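PDB 7CFL: putative cell wall hydrolase phosphatase-associated protein from Clostridioides difficile, which is an autolysin whose catalytic domain, of the NlpC/P60 (peptidase C40) family, probably cleaves peptide bonds of the bacterial cell wall as a cysteine-type endopeptidase. Local coordinates for residues 13-24 and 44-53; 64-72 and 130-138. All coordinates share one frame; numbering follows the deposited sequence.

Interaction 1 (13-24 and 44-53); sequences GADSVISFAKTL and FTQYVMKKSV
Ser-52, whose OG lies 3.6 Å from Val-17 CG2, turns its hydroxyl back into its own helix: OG gives a 2.7 Å hydrogen bond to Val-48 O. That carbonyl also takes the backbone N-H of Ser-52, and the two donors reach it from opposite faces of its plane. With OG held between the backbone N and the carbonyl carbon, this small side chain spends its polarity locally and can border an apolar pocket. Val-17 fills that pocket as a knob among Val-48, Met-49, Ser-52 and Val-53; its CG1 branch meets the methyl CE of Met-49 at 3.7 Å. In this NlpC/P60 domain the contact is knobs-into-holes packing of helix 13-22 against helix 41-53; the axes of segments 13-22 and 44-53 approach to 8.7 Å, with their N-to-C directions 121° apart. Phe-20 is the second knob, seated among Tyr-47, Val-48, Lys-51 and Ser-52. Its CG stands anti to the backbone N (chi1 -180°), which carries the ring across the gap until Tyr-47 CE2 sits at its edge, 3.7 Å from Phe-20 CZ. The two ring planes are 39° apart. Lys-51 offers the phenyl only its aliphatic CB. Further along, Ala-21 is small enough for the Phe-44 ring to come close, and Leu-24 CD1 touches Phe-44 CE1 at 3.8 Å, the two side chains running alongside each other in opposite senses.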
loop_
_atom_site.group_PDB
_atom_site.type_symbol
_atom_site.label_atom_id
_atom_site.label_comp_id
_atom_site.label_asym_id
_atom_site.label_seq_id
_atom_site.Cartn_x
_atom_site.Cartn_y
_atom_site.Cartn_z
ATOM N N GLY A 13 -8.927 -13.700 -5.324
ATOM C CA GLY A 13 -7.574 -13.269 -4.924
ATOM C C GLY A 13 -7.649 -11.964 -4.134
ATOM O O GLY A 13 -7.151 -11.895 -2.977
ATOM N N ALA A 14 -8.300 -10.942 -4.701
ATOM C CA ALA A 14 -8.417 -9.610 -4.078
ATOM C C ALA A 14 -9.172 -9.710 -2.736
ATOM O O ALA A 14 -8.699 -9.069 -1.771
ATOM C CB ALA A 14 -9.060 -8.634 -5.041
ATOM N N ASP A 15 -10.244 -10.522 -2.648
ATOM C CA ASP A 15 -11.032 -10.706 -1.398
ATOM C C ASP A 15 -10.107 -11.261 -0.310
ATOM O O ASP A 15 -10.204 -10.765 0.837
ATOM C CB ASP A 15 -12.242 -11.630 -1.554
ATOM C CG ASP A 15 -13.265 -11.189 -2.584
ATOM O OD1 ASP A 15 -13.241 -10.021 -2.981
ATOM O OD2 ASP A 15 -14.066 -12.043 -3.006
ATOM N N SER A 16 -9.231 -12.222 -0.654
ATOM C CA SER A 16 -8.253 -12.832 0.302
ATOM C C SER A 16 -7.254 -11.757 0.763
ATOM O O SER A 16 -7.009 -11.636 2.002
ATOM C CB SER A 16 -7.542 -14.019 -0.306
ATOM O OG SER A 16 -6.579 -14.564 0.595
ATOM N N VAL A 17 -6.673 -11.015 -0.178
ATOM C CA VAL A 17 -5.712 -9.909 0.113
ATOM C C VAL A 17 -6.372 -8.951 1.102
ATOM O O VAL A 17 -5.756 -8.607 2.127
ATOM C CB VAL A 17 -5.278 -9.168 -1.168
ATOM C CG1 VAL A 17 -4.526 -7.877 -0.841
ATOM C CG2 VAL A 17 -4.439 -10.061 -2.060
ATOM N N ILE A 18 -7.557 -8.440 0.775
ATOM C CA ILE A 18 -8.185 -7.362 1.588
ATOM C C ILE A 18 -8.585 -7.934 2.956
ATOM O O ILE A 18 -8.274 -7.280 3.973
ATOM C CB ILE A 18 -9.315 -6.677 0.802
ATOM C CG1 ILE A 18 -8.712 -5.976 -0.421
ATOM C CG2 ILE A 18 -10.111 -5.742 1.704
ATOM C CD1 ILE A 18 -9.726 -5.338 -1.322
ATOM N N SER A 19 -9.233 -9.097 3.021
ATOM C CA SER A 19 -9.702 -9.644 4.323
ATOM C C SER A 19 -8.501 -9.985 5.209
ATOM O O SER A 19 -8.590 -9.708 6.403
ATOM C CB SER A 19 -10.636 -10.806 4.170
ATOM O OG SER A 19 -10.055 -11.820 3.380
ATOM N N PHE A 20 -7.410 -10.510 4.657
ATOM C CA PHE A 20 -6.193 -10.790 5.472
ATOM C C PHE A 20 -5.617 -9.462 5.982
ATOM O O PHE A 20 -5.267 -9.347 7.158
ATOM C CB PHE A 20 -5.128 -11.506 4.650
ATOM C CG PHE A 20 -3.908 -11.790 5.474
ATOM C CD1 PHE A 20 -3.987 -12.638 6.563
ATOM C CD2 PHE A 20 -2.733 -11.077 5.259
ATOM C CE1 PHE A 20 -2.859 -12.842 7.350
ATOM C CE2 PHE A 20 -1.617 -11.277 6.055
ATOM C CZ PHE A 20 -1.684 -12.168 7.094
ATOM N N ALA A 21 -5.490 -8.468 5.095
ATOM C CA ALA A 21 -4.936 -7.135 5.428
ATOM C C ALA A 21 -5.738 -6.519 6.570
ATOM O O ALA A 21 -5.113 -5.938 7.480
ATOM C CB ALA A 21 -4.946 -6.236 4.212
ATOM N N LYS A 22 -7.064 -6.680 6.569
ATOM C CA LYS A 22 -7.921 -6.061 7.619
ATOM C C LYS A 22 -7.654 -6.696 8.999
ATOM O O LYS A 22 -7.833 -5.968 10.001
ATOM C CB LYS A 22 -9.393 -6.104 7.218
ATOM C CG LYS A 22 -9.733 -5.143 6.090
ATOM C CD LYS A 22 -11.209 -4.864 6.000
ATOM C CE LYS A 22 -11.541 -4.086 4.750
ATOM N NZ LYS A 22 -12.991 -4.060 4.473
ATOM N N THR A 23 -7.216 -7.964 9.065
ATOM C CA THR A 23 -6.890 -8.645 10.357
ATOM C C THR A 23 -5.709 -7.930 11.019
ATOM O O THR A 23 -5.540 -8.097 12.250
ATOM C CB THR A 23 -6.545 -10.140 10.262
ATOM O OG1 THR A 23 -5.308 -10.393 9.592
ATOM C CG2 THR A 23 -7.635 -10.983 9.643
ATOM N N LEU A 24 -4.900 -7.195 10.255
ATOM C CA LEU A 24 -3.685 -6.518 10.767
ATOM C C LEU A 24 -3.971 -5.063 11.153
ATOM O O LEU A 24 -2.990 -4.355 11.494
ATOM C CB LEU A 24 -2.572 -6.625 9.727
ATOM C CG LEU A 24 -2.205 -8.029 9.250
ATOM C CD1 LEU A 24 -1.223 -7.959 8.104
ATOM C CD2 LEU A 24 -1.608 -8.864 10.374
ATOM N N PHE A 44 4.432 -4.101 4.854
ATOM C CA PHE A 44 3.011 -4.457 5.008
ATOM C C PHE A 44 2.496 -5.033 3.706
ATOM O O PHE A 44 1.907 -6.121 3.674
ATOM C CB PHE A 44 2.190 -3.227 5.376
ATOM C CG PHE A 44 0.712 -3.485 5.493
ATOM C CD1 PHE A 44 0.191 -4.273 6.509
ATOM C CD2 PHE A 44 -0.159 -2.929 4.567
ATOM C CE1 PHE A 44 -1.177 -4.498 6.599
ATOM C CE2 PHE A 44 -1.522 -3.159 4.662
ATOM C CZ PHE A 44 -2.032 -3.928 5.683
ATOM N N THR A 45 2.665 -4.293 2.618
ATOM C CA THR A 45 2.173 -4.815 1.317
ATOM C C THR A 45 2.885 -6.124 0.954
ATOM O O THR A 45 2.189 -7.074 0.572
ATOM C CB THR A 45 2.252 -3.766 0.214
ATOM O OG1 THR A 45 3.591 -3.311 0.030
ATOM C CG2 THR A 45 1.355 -2.597 0.518
ATOM N N GLN A 46 4.218 -6.207 1.094
ATOM C CA GLN A 46 4.928 -7.482 0.835
ATOM C C GLN A 46 4.301 -8.609 1.667
ATOM O O GLN A 46 4.095 -9.702 1.123
ATOM C CB GLN A 46 6.434 -7.362 1.065
ATOM C CG GLN A 46 7.217 -8.481 0.402
ATOM C CD GLN A 46 8.668 -8.445 0.790
ATOM O OE1 GLN A 46 8.993 -8.501 1.988
ATOM N NE2 GLN A 46 9.540 -8.450 -0.193
ATOM N N TYR A 47 4.200 -8.433 2.990
ATOM C CA TYR A 47 3.732 -9.493 3.906
ATOM C C TYR A 47 2.303 -9.938 3.553
ATOM O O TYR A 47 1.997 -11.167 3.457
ATOM C CB TYR A 47 3.802 -8.968 5.332
ATOM C CG TYR A 47 3.338 -9.963 6.367
ATOM C CD1 TYR A 47 4.175 -10.974 6.838
ATOM C CD2 TYR A 47 2.071 -9.866 6.916
ATOM C CE1 TYR A 47 3.738 -11.866 7.805
ATOM C CE2 TYR A 47 1.620 -10.742 7.877
ATOM C CZ TYR A 47 2.464 -11.737 8.340
ATOM O OH TYR A 47 2.011 -12.577 9.308
ATOM N N VAL A 48 1.429 -8.956 3.290
ATOM C CA VAL A 48 0.007 -9.256 2.975
ATOM C C VAL A 48 -0.014 -10.092 1.685
ATOM O O VAL A 48 -0.717 -11.104 1.663
ATOM C CB VAL A 48 -0.831 -7.965 2.841
ATOM C CG1 VAL A 48 -2.131 -8.202 2.063
ATOM C CG2 VAL A 48 -1.097 -7.325 4.193
ATOM N N MET A 49 0.663 -9.645 0.627
ATOM C CA MET A 49 0.682 -10.354 -0.681
ATOM C C MET A 49 1.212 -11.784 -0.536
ATOM O O MET A 49 0.606 -12.715 -1.103
ATOM C CB MET A 49 1.497 -9.562 -1.706
ATOM C CG MET A 49 0.727 -8.345 -2.288
ATOM S SD MET A 49 -0.921 -8.757 -2.959
ATOM C CE MET A 49 -1.590 -7.093 -3.001
ATOM N N LYS A 50 2.294 -11.970 0.230
ATOM C CA LYS A 50 2.957 -13.288 0.394
ATOM C C LYS A 50 2.033 -14.242 1.184
ATOM O O LYS A 50 1.931 -15.409 0.790
ATOM C CB LYS A 50 4.316 -13.109 1.089
ATOM C CG LYS A 50 5.046 -14.402 1.441
ATOM C CD LYS A 50 6.353 -14.171 2.180
ATOM C CE LYS A 50 6.178 -13.803 3.643
ATOM N NZ LYS A 50 7.479 -13.696 4.352
ATOM N N LYS A 51 1.374 -13.752 2.239
ATOM C CA LYS A 51 0.666 -14.602 3.237
ATOM C C LYS A 51 -0.752 -14.908 2.759
ATOM O O LYS A 51 -1.257 -16.013 3.060
ATOM C CB LYS A 51 0.626 -13.928 4.604
ATOM C CG LYS A 51 1.955 -13.979 5.343
ATOM C CD LYS A 51 2.262 -15.308 6.033
ATOM C CE LYS A 51 2.815 -15.126 7.431
ATOM N NZ LYS A 51 3.221 -16.410 8.045
ATOM N N SER A 52 -1.396 -13.980 2.048
ATOM C CA SER A 52 -2.801 -14.165 1.640
ATOM C C SER A 52 -2.849 -15.165 0.477
ATOM O O SER A 52 -3.516 -16.215 0.605
ATOM C CB SER A 52 -3.433 -12.840 1.303
ATOM O OG SER A 52 -2.719 -12.187 0.281
ATOM N N VAL A 53 -2.114 -14.872 -0.591
ATOM C CA VAL A 53 -2.249 -15.537 -1.921
ATOM C C VAL A 53 -0.891 -15.987 -2.476
ATOM O O VAL A 53 -0.889 -16.565 -3.563
ATOM C CB VAL A 53 -3.005 -14.620 -2.908
ATOM C CG1 VAL A 53 -4.440 -14.414 -2.461
ATOM C CG2 VAL A 53 -2.317 -13.283 -3.124
#

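Interaction 2 (64-72 and 130-138); sequences QSKYGTYVN and RYVNARRVL
Ser-65 O accepts three hydrogen bonds from strand 131-136, which pairs antiparallel with the edge strand 69-71 of the domain's sheet. Arg-135 grips Ser-65 O side-on, NE at 2.8 Å and NH2 at 3.2 Å. This oxygen lies in the guanidinium plane, yet NE stands above the carbonyl plane while NH2 approaches on a lone pair. Asn-133 ND2 supplies the third bond, also on a lone pair, and Asn-133 OD1 receives the Ser-65 hydroxyl, OG to OD1 2.6 Å, engaging both ends of the amide. Arginine suits this place because one long side chain brings several N-H donors to the carbonyls; a bend at chi2 (-74°) lays it against the turn from Gln-64 to Tyr-67, and NH1 bonds weakly to Gly-68 O. Glycine suits position 68 because phi is positive (90°) and a CB would run into Arg-136 O. Thr-69 and Arg-136 form a hydrogen-bonded pair, with both N-H groups and both carbonyls satisfied. The Arg-136 guanidinium presents a face to Val-71 CG2 and pairs with Asp-80 in a salt bridge. One water joins Tyr-67 OH to Val-137 O; a second donates to Val-71 O at 2.7 Å and hydrogen-bonds Tyr-131 OH at 2.8 Å.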
loop_
_atom_site.group_PDB
_atom_site.type_symbol
_atom_site.label_atom_id
_atom_site.label_comp_id
_atom_site.label_asym_id
_atom_site.label_seq_id
_atom_site.Cartn_x
_atom_site.Cartn_y
_atom_site.Cartn_z
ATOM N N GLN A 64 8.371 -1.792 -5.730
ATOM C CA GLN A 64 6.986 -2.305 -5.884
ATOM C C GLN A 64 6.302 -1.472 -6.980
ATOM O O GLN A 64 5.596 -2.073 -7.783
ATOM C CB GLN A 64 6.202 -2.259 -4.583
ATOM C CG GLN A 64 6.774 -3.149 -3.481
ATOM C CD GLN A 64 5.812 -3.140 -2.323
ATOM O OE1 GLN A 64 4.748 -2.528 -2.338
ATOM N NE2 GLN A 64 6.225 -3.749 -1.228
ATOM N N SER A 65 6.608 -0.179 -7.052
ATOM C CA SER A 65 6.042 0.769 -8.065
ATOM C C SER A 65 6.433 0.388 -9.490
ATOM O O SER A 65 5.824 0.993 -10.441
ATOM C CB SER A 65 6.451 2.207 -7.744
ATOM O OG SER A 65 5.773 3.141 -8.580
ATOM N N LYS A 66 7.462 -0.439 -9.691
ATOM C CA LYS A 66 7.953 -0.808 -11.057
ATOM C C LYS A 66 7.536 -2.249 -11.380
ATOM O O LYS A 66 8.046 -2.793 -12.374
ATOM C CB LYS A 66 9.481 -0.662 -11.102
ATOM C CG LYS A 66 10.009 0.755 -10.939
ATOM C CD LYS A 66 11.524 0.865 -11.058
ATOM C CE LYS A 66 12.237 0.861 -9.724
ATOM N NZ LYS A 66 13.701 1.049 -9.865
ATOM N N TYR A 67 6.720 -2.884 -10.519
ATOM C CA TYR A 67 6.445 -4.343 -10.595
ATOM C C TYR A 67 4.982 -4.591 -10.964
ATOM O O TYR A 67 4.093 -4.072 -10.307
ATOM C CB TYR A 67 6.819 -5.036 -9.270
ATOM C CG TYR A 67 6.522 -6.514 -9.280
ATOM C CD1 TYR A 67 7.355 -7.421 -9.934
ATOM C CD2 TYR A 67 5.359 -7.010 -8.711
ATOM C CE1 TYR A 67 7.041 -8.772 -10.002
ATOM C CE2 TYR A 67 5.039 -8.361 -8.775
ATOM C CZ TYR A 67 5.892 -9.253 -9.391
ATOM O OH TYR A 67 5.532 -10.576 -9.444
ATOM N N GLY A 68 4.747 -5.427 -11.970
ATOM C CA GLY A 68 3.390 -5.851 -12.337
ATOM C C GLY A 68 2.798 -4.896 -13.360
ATOM O O GLY A 68 3.522 -4.064 -13.917
ATOM N N THR A 69 1.494 -4.988 -13.529
ATOM C CA THR A 69 0.757 -4.313 -14.631
ATOM C C THR A 69 0.477 -2.874 -14.196
ATOM O O THR A 69 -0.176 -2.690 -13.147
ATOM C CB THR A 69 -0.538 -5.065 -14.977
ATOM O OG1 THR A 69 -0.217 -6.434 -15.253
ATOM C CG2 THR A 69 -1.232 -4.450 -16.185
ATOM N N TYR A 70 0.887 -1.884 -14.988
ATOM C CA TYR A 70 0.514 -0.477 -14.717
ATOM C C TYR A 70 -1.023 -0.358 -14.786
ATOM O O TYR A 70 -1.679 -0.940 -15.702
ATOM C CB TYR A 70 1.213 0.505 -15.664
ATOM C CG TYR A 70 0.768 1.924 -15.463
ATOM C CD1 TYR A 70 1.509 2.833 -14.720
ATOM C CD2 TYR A 70 -0.402 2.373 -16.077
ATOM C CE1 TYR A 70 1.073 4.140 -14.550
ATOM C CE2 TYR A 70 -0.862 3.656 -15.876
ATOM C CZ TYR A 70 -0.108 4.552 -15.147
ATOM O OH TYR A 70 -0.596 5.819 -15.015
ATOM N N VAL A 71 -1.584 0.385 -13.836
ATOM C CA VAL A 71 -3.047 0.671 -13.738
ATOM C C VAL A 71 -3.246 2.190 -13.703
ATOM O O VAL A 71 -2.533 2.868 -12.935
ATOM C CB VAL A 71 -3.639 -0.010 -12.490
ATOM C CG1 VAL A 71 -5.118 0.321 -12.314
ATOM C CG2 VAL A 71 -3.398 -1.522 -12.490
ATOM N N ASN A 72 -4.147 2.731 -14.538
ATOM C CA ASN A 72 -4.542 4.161 -14.414
ATOM C C ASN A 72 -5.333 4.349 -13.112
ATOM O O ASN A 72 -6.137 3.492 -12.786
ATOM C CB ASN A 72 -5.377 4.637 -15.609
ATOM C CG ASN A 72 -4.547 4.856 -16.851
ATOM O OD1 ASN A 72 -4.803 4.242 -17.885
ATOM N ND2 ASN A 72 -3.547 5.716 -16.756
ATOM N N ARG A 130 -0.099 13.636 -3.962
ATOM C CA ARG A 130 1.141 12.820 -3.850
ATOM C C ARG A 130 1.035 11.519 -4.662
ATOM O O ARG A 130 2.075 10.836 -4.835
ATOM C CB ARG A 130 1.412 12.513 -2.375
ATOM C CG ARG A 130 1.684 13.746 -1.527
ATOM C CD ARG A 130 1.524 13.459 -0.047
ATOM N NE ARG A 130 2.495 12.474 0.380
ATOM C CZ ARG A 130 2.276 11.470 1.233
ATOM N NH1 ARG A 130 1.079 11.270 1.772
ATOM N NH2 ARG A 130 3.267 10.646 1.536
ATOM N N TYR A 131 -0.150 11.194 -5.186
ATOM C CA TYR A 131 -0.385 9.973 -5.999
ATOM C C TYR A 131 0.595 9.943 -7.175
ATOM O O TYR A 131 0.672 10.950 -7.939
ATOM C CB TYR A 131 -1.832 9.904 -6.485
ATOM C CG TYR A 131 -2.156 8.690 -7.306
ATOM C CD1 TYR A 131 -2.810 7.605 -6.745
ATOM C CD2 TYR A 131 -1.836 8.621 -8.661
ATOM C CE1 TYR A 131 -3.074 6.461 -7.472
ATOM C CE2 TYR A 131 -2.082 7.474 -9.396
ATOM C CZ TYR A 131 -2.729 6.401 -8.812
ATOM O OH TYR A 131 -3.017 5.277 -9.532
ATOM N N VAL A 132 1.279 8.805 -7.355
ATOM C CA VAL A 132 2.262 8.610 -8.466
ATOM C C VAL A 132 1.680 7.660 -9.514
ATOM O O VAL A 132 1.536 8.091 -10.688
ATOM C CB VAL A 132 3.643 8.150 -7.977
ATOM C CG1 VAL A 132 4.558 7.814 -9.160
ATOM C CG2 VAL A 132 4.272 9.207 -7.079
ATOM N N ASN A 133 1.400 6.425 -9.140
ATOM C CA ASN A 133 1.018 5.327 -10.052
ATOM C C ASN A 133 0.385 4.189 -9.251
ATOM O O ASN A 133 0.264 4.275 -7.996
ATOM C CB ASN A 133 2.192 4.844 -10.907
ATOM C CG ASN A 133 3.216 3.967 -10.210
ATOM O OD1 ASN A 133 3.309 3.957 -8.986
ATOM N ND2 ASN A 133 3.993 3.253 -11.003
ATOM N N ALA A 134 0.021 3.139 -9.968
ATOM C CA ALA A 134 -0.619 1.953 -9.401
ATOM C C ALA A 134 -0.133 0.733 -10.164
ATOM O O ALA A 134 0.241 0.869 -11.339
ATOM C CB ALA A 134 -2.099 2.137 -9.444
ATOM N N ARG A 135 -0.167 -0.424 -9.516
ATOM C CA ARG A 135 0.235 -1.716 -10.101
ATOM C C ARG A 135 -0.738 -2.819 -9.671
ATOM O O ARG A 135 -1.169 -2.840 -8.482
ATOM C CB ARG A 135 1.649 -2.091 -9.668
ATOM C CG ARG A 135 2.736 -1.166 -10.171
ATOM C CD ARG A 135 3.000 -1.359 -11.640
ATOM N NE ARG A 135 4.071 -0.481 -12.056
ATOM C CZ ARG A 135 4.507 -0.348 -13.314
ATOM N NH1 ARG A 135 4.028 -1.106 -14.284
ATOM N NH2 ARG A 135 5.487 0.489 -13.578
ATOM N N ARG A 136 -1.070 -3.685 -10.630
ATOM C CA ARG A 136 -1.908 -4.889 -10.457
ATOM C C ARG A 136 -0.954 -6.087 -10.403
ATOM O O ARG A 136 -0.143 -6.259 -11.335
ATOM C CB ARG A 136 -2.950 -4.981 -11.573
ATOM C CG ARG A 136 -3.944 -6.107 -11.353
ATOM C CD ARG A 136 -5.138 -5.888 -12.265
ATOM N NE ARG A 136 -5.751 -4.636 -11.857
ATOM C CZ ARG A 136 -6.379 -3.777 -12.663
ATOM N NH1 ARG A 136 -6.479 -4.003 -13.960
ATOM N NH2 ARG A 136 -6.883 -2.668 -12.166
ATOM N N VAL A 137 -0.946 -6.771 -9.253
ATOM C CA VAL A 137 -0.071 -7.958 -9.024
ATOM C C VAL A 137 -0.883 -9.268 -8.945
ATOM O O VAL A 137 -0.244 -10.354 -8.860
ATOM C CB VAL A 137 0.792 -7.716 -7.769
ATOM C CG1 VAL A 137 1.758 -6.562 -7.981
ATOM C CG2 VAL A 137 -0.046 -7.471 -6.526
ATOM N N LEU A 138 -2.212 -9.196 -8.872
ATOM C CA LEU A 138 -3.142 -10.363 -8.843
ATOM C C LEU A 138 -3.654 -10.687 -10.251
ATOM O O LEU A 138 -3.706 -9.875 -11.208
ATOM C CB LEU A 138 -4.351 -10.057 -7.950
ATOM C CG LEU A 138 -4.052 -9.644 -6.516
ATOM C CD1 LEU A 138 -5.298 -9.122 -5.845
ATOM C CD2 LEU A 138 -3.466 -10.805 -5.727
ATOM O OXT LEU A 138 -4.069 -11.818 -10.420
HETATM O O HOH W 1 2.384 -10.556 -9.826
HETATM O O HOH W 2 -1.785 5.253 -12.032
#

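How the interactions relate
Interaction 1 joins two helices, whereas interaction 2 closes the edge of the sheet; their centres are about 17 Å apart. Interaction 1 is the more buried, with one exposed residue among those that touch, whereas six of the touching residues of interaction 2 are exposed. The helix contact is chiefly apolar and has no clear hydrogen bond across it, while the strand contact relies on backbone pairing, side-chain bonds to carbonyls and water. Helix 41-53 also packs on the sheet, with Thr-45 and Val-48 against strand 96-102. The two contacts meet at two places. Thr-45 OG1 and Gln-64 OE1 are hydrogen-bonded at 2.7 Å, and the C-terminal Leu-138 packs on both helices, touching Ala-14, Val-17 and Val-53.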